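PDB 1QO8: flavocytochrome C3 fumarate reductase from Shewanella frigidimarina, which catalyses the essentially unidirectional reduction of fumarate to succinate, using a bound FAD and four covalently attached c-type haems. Local coordinates for the protoporphyrin IX containing Fe site. Coordinates in Å, arbitrary orientation; residue numbers count along the deposited sequence, not the author numbering.

The protoporphyrin IX containing Fe site. Residues 5, 8-9, 12, 17-18, 32, 35-36, 39-40, 66, 69, 91-92. With HEM (protoporphyrin IX containing Fe), chain B.
Two histidines, one on either face of the porphyrin, hold the iron of this c-type haem in a distorted six-coordinate, bis-histidine site suited to electron transfer. His9 NE2, from helix 5-11, lies 2.2 Å from HEM FE, and His40 NE2, from the end of helix 30-40, completes the axial pair, the two bonds meeting at 152° rather than in line. His9 has CG anti to its carbonyl carbon (chi1 -76°), which turns the imidazole toward the iron. The ring is steadied from behind: His9 ND1 donates a hydrogen bond to Met5 O (3.1 Å), in the plane of the carbonyl but tilted from that of the imidazole, fixing ring rotation and possibly strengthening the donor character of NE2. On the other face, His40 completes the haem-binding CXXCH motif with Cys36 and Cys39, whose SG atoms lie beside HEM CAB and HEM CAC, the vinyl-derived carbons to which such cysteines are joined by thioethers, although the modelled separations are longer than a bond. Cys39 CB also sits over the pyrrole bearing HEM NC, 3.7 Å from its centroid. Around the His9 side, Phe92 turns an edge to the pyrrole bearing NA, planes inclined at 59°, with CE2 3.6 Å from HEM C3A. Met5 CG lies over one face of the Phe92 ring, toward its rim, and Phe92 CZ in turn lies above the rim of Phe8. His69, an axial ligand of another haem, runs alongside the methyl-bearing edge, its CB 3.3 Å from the HEM CMB methyl and its imidazole, through CE1, beside HEM CMA; an alanine here would remove the imidazole packing at CMA and would probably disrupt the neighbouring haem's axial ligation. Pro91 CG closes on the same methyl, 3.5 Å from HEM CMA, while at the neighbouring pyrrole D the Met12 chain, bent at chi3, brings CE to 3.7 Å from HEM CMD.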
ATOM      1  N   MET A   5      32.283  27.454 -18.677  1.00 97.36           N
ATOM      2  CA  MET A   5      31.438  28.422 -19.375  1.00 93.77           C
ATOM      3  C   MET A   5      31.423  29.770 -18.653  1.00 92.64           C
ATOM      4  O   MET A   5      31.375  30.824 -19.292  1.00 91.05           O
ATOM      5  CB  MET A   5      30.004  27.941 -19.593  1.00 90.93           C
ATOM      6  CG  MET A   5      29.254  28.889 -20.519  1.00 88.74           C
ATOM      7  SD  MET A   5      27.513  28.514 -20.756  1.00 85.02           S
ATOM      8  CE  MET A   5      26.838  29.519 -19.439  1.00 86.00           C
ATOM      9  N   PHE A   8      34.801  31.220 -19.537  1.00 94.41           N
ATOM     10  CA  PHE A   8      34.871  31.697 -20.917  1.00 94.05           C
ATOM     11  C   PHE A   8      34.336  33.115 -20.993  1.00 93.87           C
ATOM     12  O   PHE A   8      34.936  33.977 -21.629  1.00 94.43           O
ATOM     13  CB  PHE A   8      34.111  30.806 -21.900  1.00 95.14           C
ATOM     14  CG  PHE A   8      33.936  31.310 -23.307  1.00 94.82           C
ATOM     15  CD1 PHE A   8      32.967  32.242 -23.624  1.00 95.16           C
ATOM     16  CD2 PHE A   8      34.748  30.839 -24.328  1.00 95.34           C
ATOM     17  CE1 PHE A   8      32.823  32.719 -24.911  1.00 95.74           C
ATOM     18  CE2 PHE A   8      34.611  31.292 -25.624  1.00 95.49           C
ATOM     19  CZ  PHE A   8      33.638  32.231 -25.924  1.00 95.99           C
ATOM     20  N   HIS A   9      33.162  33.357 -20.427  1.00 93.25           N
ATOM     21  CA  HIS A   9      32.566  34.677 -20.374  1.00 92.59           C
ATOM     22  C   HIS A   9      33.256  35.655 -19.427  1.00 93.85           C
ATOM     23  O   HIS A   9      33.076  36.869 -19.602  1.00 92.25           O
ATOM     24  CB  HIS A   9      31.123  34.542 -19.869  1.00 90.54           C
ATOM     25  CG  HIS A   9      30.177  34.024 -20.894  1.00 88.58           C
ATOM     26  ND1 HIS A   9      30.158  32.730 -21.369  1.00 87.86           N
ATOM     27  CD2 HIS A   9      29.192  34.689 -21.544  1.00 87.86           C
ATOM     28  CE1 HIS A   9      29.205  32.603 -22.268  1.00 87.65           C
ATOM     29  NE2 HIS A   9      28.618  33.780 -22.389  1.00 87.67           N
ATOM     30  N   MET A  12      36.282  37.275 -21.146  1.00102.18           N
ATOM     31  CA  MET A  12      35.883  38.374 -22.007  1.00101.04           C
ATOM     32  C   MET A  12      35.108  39.462 -21.282  1.00100.04           C
ATOM     33  O   MET A  12      34.550  40.334 -21.963  1.00 99.63           O
ATOM     34  CB  MET A  12      35.026  37.916 -23.189  1.00102.28           C
ATOM     35  CG  MET A  12      35.340  36.596 -23.856  1.00103.07           C
ATOM     36  SD  MET A  12      34.248  36.141 -25.208  1.00103.35           S
ATOM     37  CE  MET A  12      32.812  37.177 -24.934  1.00104.03           C
ATOM     38  N   SER A  17      28.643  40.102 -15.444  1.00 88.58           N
ATOM     39  CA  SER A  17      28.002  39.839 -16.717  1.00 88.23           C
ATOM     40  C   SER A  17      26.921  38.776 -16.670  1.00 86.98           C
ATOM     41  O   SER A  17      26.080  38.736 -17.558  1.00 85.21           O
ATOM     42  CB  SER A  17      29.150  39.386 -17.655  1.00 88.82           C
ATOM     43  OG  SER A  17      30.090  38.729 -16.795  1.00 88.13           O
ATOM     44  N   CYS A  18      26.926  37.885 -15.695  1.00 86.35           N
ATOM     45  CA  CYS A  18      25.871  36.955 -15.358  1.00 85.67           C
ATOM     46  C   CYS A  18      25.343  37.110 -13.936  1.00 85.74           C
ATOM     47  O   CYS A  18      24.135  37.076 -13.695  1.00 84.99           O
ATOM     48  CB  CYS A  18      26.454  35.545 -15.562  1.00 84.06           C
ATOM     49  SG  CYS A  18      26.514  35.069 -17.303  1.00 80.37           S
ATOM     50  N   GLU A  32      20.716  35.146 -13.742  1.00 70.54           N
ATOM     51  CA  GLU A  32      21.691  34.605 -14.656  1.00 71.57           C
ATOM     52  C   GLU A  32      21.062  34.231 -16.008  1.00 72.80           C
ATOM     53  O   GLU A  32      21.636  34.572 -17.066  1.00 71.15           O
ATOM     54  CB  GLU A  32      22.461  33.455 -14.066  1.00 72.61           C
ATOM     55  CG  GLU A  32      23.480  33.807 -12.985  1.00 74.33           C
ATOM     56  CD  GLU A  32      22.901  34.207 -11.654  1.00 76.04           C
ATOM     57  OE1 GLU A  32      21.672  34.279 -11.411  1.00 75.11           O
ATOM     58  OE2 GLU A  32      23.679  34.499 -10.719  1.00 78.19           O
ATOM     59  N   GLN A  35      20.311  37.466 -18.149  1.00 80.23           N
ATOM     60  CA  GLN A  35      21.555  37.717 -18.815  1.00 82.56           C
ATOM     61  C   GLN A  35      21.726  37.009 -20.138  1.00 82.57           C
ATOM     62  O   GLN A  35      21.914  37.709 -21.143  1.00 82.89           O
ATOM     63  CB  GLN A  35      22.776  37.368 -17.948  1.00 84.76           C
ATOM     64  CG  GLN A  35      22.907  38.181 -16.672  1.00 87.64           C
ATOM     65  CD  GLN A  35      22.241  39.535 -16.729  1.00 89.40           C
ATOM     66  OE1 GLN A  35      21.079  39.655 -16.320  1.00 91.05           O
ATOM     67  NE2 GLN A  35      22.928  40.527 -17.269  1.00 90.02           N
ATOM     68  N   CYS A  36      21.682  35.683 -20.156  1.00 82.52           N
ATOM     69  CA  CYS A  36      21.808  34.966 -21.423  1.00 82.16           C
ATOM     70  C   CYS A  36      20.819  35.577 -22.420  1.00 82.52           C
ATOM     71  O   CYS A  36      21.229  35.882 -23.535  1.00 81.97           O
ATOM     72  CB  CYS A  36      21.555  33.468 -21.364  1.00 81.61           C
ATOM     73  SG  CYS A  36      21.368  32.686 -19.745  1.00 76.42           S
ATOM     74  N   CYS A  39      22.092  38.916 -24.016  1.00 84.43           N
ATOM     75  CA  CYS A  39      23.135  38.939 -25.026  1.00 83.61           C
ATOM     76  C   CYS A  39      22.922  37.979 -26.192  1.00 83.31           C
ATOM     77  O   CYS A  39      23.487  38.195 -27.290  1.00 82.77           O
ATOM     78  CB  CYS A  39      24.468  38.740 -24.292  1.00 83.63           C
ATOM     79  SG  CYS A  39      24.742  40.043 -23.024  1.00 83.06           S
ATOM     80  N   HIS A  40      22.103  36.926 -26.056  1.00 80.64           N
ATOM     81  CA  HIS A  40      21.933  35.984 -27.159  1.00 79.33           C
ATOM     82  C   HIS A  40      20.518  36.061 -27.731  1.00 78.67           C
ATOM     83  O   HIS A  40      20.222  35.381 -28.711  1.00 79.15           O
ATOM     84  CB  HIS A  40      22.216  34.544 -26.793  1.00 78.55           C
ATOM     85  CG  HIS A  40      23.590  34.248 -26.321  1.00 78.83           C
ATOM     86  ND1 HIS A  40      24.612  33.839 -27.153  1.00 78.95           N
ATOM     87  CD2 HIS A  40      24.106  34.273 -25.068  1.00 78.13           C
ATOM     88  CE1 HIS A  40      25.705  33.633 -26.449  1.00 78.38           C
ATOM     89  NE2 HIS A  40      25.417  33.884 -25.180  1.00 78.19           N
ATOM     90  N   THR A  66      19.877  27.631 -18.515  1.00 61.88           N
ATOM     91  CA  THR A  66      20.692  26.807 -17.605  1.00 62.16           C
ATOM     92  C   THR A  66      20.062  25.470 -17.243  1.00 62.82           C
ATOM     93  O   THR A  66      20.761  24.617 -16.667  1.00 64.09           O
ATOM     94  CB  THR A  66      21.084  27.561 -16.320  1.00 61.37           C
ATOM     95  OG1 THR A  66      19.920  27.743 -15.509  1.00 59.89           O
ATOM     96  CG2 THR A  66      21.583  28.995 -16.653  1.00 58.20           C
ATOM     97  N   HIS A  69      22.596  24.425 -20.376  1.00 64.37           N
ATOM     98  CA  HIS A  69      23.938  24.991 -20.330  1.00 67.13           C
ATOM     99  C   HIS A  69      24.268  25.275 -18.864  1.00 66.75           C
ATOM    100  O   HIS A  69      23.485  25.956 -18.200  1.00 66.42           O
ATOM    101  CB  HIS A  69      24.028  26.279 -21.138  1.00 67.22           C
ATOM    102  CG  HIS A  69      23.788  26.153 -22.621  1.00 68.50           C
ATOM    103  ND1 HIS A  69      24.674  25.515 -23.454  1.00 67.35           N
ATOM    104  CD2 HIS A  69      22.778  26.621 -23.406  1.00 66.72           C
ATOM    105  CE1 HIS A  69      24.214  25.579 -24.697  1.00 68.13           C
ATOM    106  NE2 HIS A  69      23.090  26.248 -24.677  1.00 67.15           N
ATOM    107  N   PRO A  91      28.647  22.786 -26.528  1.00 80.33           N
ATOM    108  CA  PRO A  91      29.724  23.639 -26.053  1.00 82.51           C
ATOM    109  C   PRO A  91      30.103  23.276 -24.629  1.00 85.54           C
ATOM    110  O   PRO A  91      29.317  22.728 -23.840  1.00 86.67           O
ATOM    111  CB  PRO A  91      29.142  25.039 -26.127  1.00 82.40           C
ATOM    112  CG  PRO A  91      27.916  24.964 -26.958  1.00 81.29           C
ATOM    113  CD  PRO A  91      27.479  23.538 -27.035  1.00 80.11           C
ATOM    114  N   PHE A  92      31.321  23.593 -24.213  1.00 86.38           N
ATOM    115  CA  PHE A  92      31.840  23.489 -22.877  1.00 87.99           C
ATOM    116  C   PHE A  92      31.549  22.149 -22.211  1.00 88.74           C
ATOM    117  O   PHE A  92      31.382  22.115 -20.986  1.00 87.10           O
ATOM    118  CB  PHE A  92      31.323  24.621 -21.982  1.00 89.20           C
ATOM    119  CG  PHE A  92      31.298  25.981 -22.610  1.00 90.43           C
ATOM    120  CD1 PHE A  92      32.462  26.712 -22.807  1.00 91.57           C
ATOM    121  CD2 PHE A  92      30.100  26.531 -23.021  1.00 89.98           C
ATOM    122  CE1 PHE A  92      32.421  27.956 -23.408  1.00 91.74           C
ATOM    123  CE2 PHE A  92      30.035  27.768 -23.620  1.00 90.46           C
ATOM    124  CZ  PHE A  92      31.208  28.481 -23.806  1.00 91.98           C
TER
HETATM  125  CHA HEM B 603      29.378  32.135 -26.285  1.00 90.82           C
HETATM  126  CHB HEM B 603      25.685  30.302 -23.768  1.00 89.80           C
HETATM  127  CHC HEM B 603      25.467  34.476 -21.340  1.00 87.92           C
HETATM  128  CHD HEM B 603      28.061  36.581 -24.841  1.00 89.12           C
HETATM  129  C1A HEM B 603      28.454  31.261 -25.759  1.00 91.78           C
HETATM  130  C2A HEM B 603      28.358  29.855 -26.072  1.00 92.38           C
HETATM  131  C3A HEM B 603      27.333  29.340 -25.380  1.00 91.93           C
HETATM  132  C4A HEM B 603      26.758  30.423 -24.610  1.00 90.71           C
HETATM  133  CMA HEM B 603      26.811  27.889 -25.353  1.00 91.45           C
HETATM  134  CAA HEM B 603      29.318  29.171 -27.068  1.00 93.27           C
HETATM  135  CBA HEM B 603      28.603  28.518 -28.246  1.00 94.76           C
HETATM  136  CGA HEM B 603      29.480  28.119 -29.401  1.00 95.26           C
HETATM  137  O1A HEM B 603      29.357  28.849 -30.424  1.00 96.09           O
HETATM  138  O2A HEM B 603      30.226  27.128 -29.203  1.00 94.41           O
HETATM  139  C1B HEM B 603      25.432  31.237 -22.803  1.00 88.23           C
HETATM  140  C2B HEM B 603      24.748  30.966 -21.565  1.00 89.28           C
HETATM  141  C3B HEM B 603      24.688  32.108 -20.876  1.00 88.52           C
HETATM  142  C4B HEM B 603      25.326  33.141 -21.647  1.00 87.55           C
HETATM  143  CMB HEM B 603      24.192  29.569 -21.199  1.00 89.09           C
HETATM  144  CAB HEM B 603      24.111  32.348 -19.472  1.00 88.05           C
HETATM  145  CBB HEM B 603      24.088  31.368 -18.566  1.00 87.55           C
HETATM  146  C1C HEM B 603      26.115  35.445 -22.097  1.00 88.83           C
HETATM  147  C2C HEM B 603      26.307  36.840 -21.747  1.00 89.01           C
HETATM  148  C3C HEM B 603      27.025  37.417 -22.709  1.00 89.50           C
HETATM  149  C4C HEM B 603      27.317  36.387 -23.693  1.00 89.53           C
HETATM  150  CMC HEM B 603      25.723  37.451 -20.459  1.00 88.43           C
HETATM  151  CAC HEM B 603      27.527  38.866 -22.858  1.00 89.97           C
HETATM  152  CBC HEM B 603      27.773  39.667 -21.817  1.00 90.08           C
HETATM  153  C1D HEM B 603      28.649  35.540 -25.515  1.00 89.25           C
HETATM  154  C2D HEM B 603      29.528  35.700 -26.644  1.00 91.28           C
HETATM  155  C3D HEM B 603      29.910  34.477 -26.997  1.00 92.33           C
HETATM  156  C4D HEM B 603      29.247  33.497 -26.187  1.00 89.89           C
HETATM  157  CMD HEM B 603      29.926  37.064 -27.255  1.00 91.24           C
HETATM  158  CAD HEM B 603      30.758  34.114 -28.267  1.00 93.96           C
HETATM  159  CBD HEM B 603      29.578  34.328 -29.290  1.00 97.71           C
HETATM  160  CGD HEM B 603      29.974  34.418 -30.717  1.00100.12           C
HETATM  161  O1D HEM B 603      30.733  35.352 -31.077  1.00101.35           O
HETATM  162  O2D HEM B 603      29.534  33.535 -31.507  1.00101.41           O
HETATM  163  NA  HEM B 603      27.464  31.586 -24.850  1.00 89.73           N
HETATM  164  NB  HEM B 603      25.774  32.570 -22.823  1.00 88.68           N
HETATM  165  NC  HEM B 603      26.748  35.187 -23.298  1.00 87.62           N
HETATM  166  ND  HEM B 603      28.507  34.188 -25.270  1.00 89.34           N
HETATM  167 FE   HEM B 603      27.174  33.374 -24.016  1.00 86.62          FE